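Local coordinates for aminotransferase class-III (Ochrobactrum anthropi, PDB 5GHG), which probably transfers amino groups between amines and keto compounds as an omega-transaminase, using a pyridoxal-phosphate-type cofactor held here in its aminated form, at residues F114-S117 and G118-N122. The protein carries 1 engineered substitution. Residues are numbered along the deposited sequence; the frame is centred on the assembly and turned at random.
Sequences FTNS and GSEAN. With PMP (4'-deoxy-4'-aminopyridoxal-5'-phosphate), chain C.
Ser117 and Glu120 form a capping box where strand 111-115 turns into helix 118-135. Serine suits the N-cap because its short hydroxyl, with OG between backbone N and carbonyl carbon (chi1 64°), accepts a nearly straight bond from Glu120 N at 3.0 Å. Glutamate is long enough to fold back: CG lies anti to its carbonyl carbon (chi1 -78°), and the extended chain carries OE1 over the turn. There OE1 takes Asn116 N at 2.8 Å, nearly along the C-O axis, and Ser117 N at 3.1 Å from the anti side, somewhat out of the carboxylate plane. With only an alanine at Glu120, these NH groups would probably lose their shared acceptor and Ser117 of the second subunit its carboxylate mate. Ser117 O is gripped from opposite faces of its plane, by Ala121 N and by the hydroxyl that Thr115 offers (OG1, 2.9 Å). Across the dimer interface, Ser117 OG hydrogen-bonds to Glu120 OE2 of the second subunit, and Glu120 OE2 to Ser117 OG of that subunit. Gly118 N hydrogen-bonds to PMP O2P, Ser119 N and OG to O1P; Gly118 suits its place because a CB would run into O4P. These donors and the helix dipole probably help stabilise the phosphate's negative charge.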
loop_
_atom_site.group_PDB
_atom_site.type_symbol
_atom_site.label_atom_id
_atom_site.label_comp_id
_atom_site.label_asym_id
_atom_site.label_seq_id
_atom_site.Cartn_x
_atom_site.Cartn_y
_atom_site.Cartn_z
ATOM N N PHE B 114 2.603 -11.565 4.040
ATOM C CA PHE B 114 2.175 -10.918 2.802
ATOM C C PHE B 114 1.619 -9.532 3.038
ATOM O O PHE B 114 0.971 -9.277 4.060
ATOM C CB PHE B 114 1.138 -11.787 2.059
ATOM C CG PHE B 114 1.693 -13.107 1.619
ATOM C CD1 PHE B 114 2.550 -13.168 0.540
ATOM C CD2 PHE B 114 1.414 -14.258 2.317
ATOM C CE1 PHE B 114 3.113 -14.376 0.146
ATOM C CE2 PHE B 114 1.970 -15.468 1.944
ATOM C CZ PHE B 114 2.813 -15.534 0.848
ATOM N N THR B 115 1.897 -8.642 2.086
ATOM C CA THR B 115 1.338 -7.287 2.043
ATOM C C THR B 115 0.954 -7.005 0.601
ATOM O O THR B 115 1.089 -7.864 -0.283
ATOM C CB THR B 115 2.342 -6.236 2.534
ATOM O OG1 THR B 115 3.458 -6.181 1.629
ATOM C CG2 THR B 115 2.867 -6.581 3.932
ATOM N N ASN B 116 0.482 -5.794 0.338
ATOM C CA ASN B 116 0.195 -5.422 -1.029
ATOM C C ASN B 116 1.410 -4.871 -1.753
ATOM O O ASN B 116 1.633 -5.187 -2.926
ATOM C CB ASN B 116 -0.945 -4.403 -1.063
ATOM C CG ASN B 116 -2.196 -4.921 -0.407
ATOM O OD1 ASN B 116 -2.819 -5.841 -0.908
ATOM N ND2 ASN B 116 -2.531 -4.366 0.758
ATOM N N SER B 117 2.218 -4.074 -1.069
ATOM C CA SER B 117 3.295 -3.331 -1.703
ATOM C C SER B 117 4.611 -3.592 -0.991
ATOM O O SER B 117 4.639 -4.003 0.166
ATOM C CB SER B 117 2.996 -1.818 -1.673
ATOM O OG SER B 117 2.963 -1.372 -0.333
ATOM N N GLY B 118 5.709 -3.293 -1.696
ATOM C CA GLY B 118 7.019 -3.311 -1.062
ATOM C C GLY B 118 7.125 -2.311 0.078
ATOM O O GLY B 118 7.754 -2.593 1.101
ATOM N N SER B 119 6.516 -1.132 -0.083
ATOM C CA SER B 119 6.474 -0.139 0.961
ATOM C C SER B 119 5.816 -0.685 2.234
ATOM O O SER B 119 6.336 -0.503 3.338
ATOM C CB SER B 119 5.716 1.128 0.485
ATOM O OG SER B 119 6.377 1.759 -0.613
ATOM N N GLU B 120 4.652 -1.322 2.102
ATOM C CA GLU B 120 4.009 -1.921 3.271
ATOM C C GLU B 120 4.873 -3.028 3.877
ATOM O O GLU B 120 4.914 -3.188 5.098
ATOM C CB GLU B 120 2.648 -2.514 2.907
ATOM C CG GLU B 120 1.507 -1.536 2.764
ATOM C CD GLU B 120 0.275 -2.248 2.152
ATOM O OE1 GLU B 120 0.476 -3.205 1.373
ATOM O OE2 GLU B 120 -0.875 -1.863 2.449
ATOM N N ALA B 121 5.535 -3.818 3.036
ATOM C CA ALA B 121 6.394 -4.881 3.550
ATOM C C ALA B 121 7.506 -4.308 4.422
ATOM O O ALA B 121 7.713 -4.747 5.552
ATOM C CB ALA B 121 6.971 -5.707 2.402
ATOM N N ASN B 122 8.239 -3.324 3.902
ATOM C CA ASN B 122 9.327 -2.729 4.673
ATOM C C ASN B 122 8.811 -2.022 5.917
ATOM O O ASN B 122 9.467 -2.031 6.969
ATOM C CB ASN B 122 10.130 -1.778 3.793
ATOM C CG ASN B 122 11.130 -2.512 2.922
ATOM O OD1 ASN B 122 11.623 -3.583 3.311
ATOM N ND2 ASN B 122 11.421 -1.972 1.743
HETATM N N1 PMP C . 12.090 -1.569 -2.194
HETATM C C2 PMP C . 12.659 -1.441 -3.424
HETATM C C2A PMP C . 14.078 -1.885 -3.612
HETATM C C3 PMP C . 11.951 -0.871 -4.504
HETATM O O3 PMP C . 12.611 -0.696 -5.694
HETATM C C4 PMP C . 10.597 -0.463 -4.319
HETATM C C4A PMP C . 9.728 0.084 -5.438
HETATM N N4A PMP C . 10.398 0.975 -6.351
HETATM C C5 PMP C . 10.038 -0.631 -3.024
HETATM C C6 PMP C . 10.768 -1.233 -2.011
HETATM C C5A PMP C . 8.640 -0.202 -2.697
HETATM O O4P PMP C . 7.694 -1.035 -3.371
HETATM P P PMP C . 6.202 -0.435 -3.697
HETATM O O1P PMP C . 5.647 0.156 -2.452
HETATM O O2P PMP C . 5.433 -1.650 -4.186
HETATM O O3P PMP C . 6.333 0.638 -4.755
#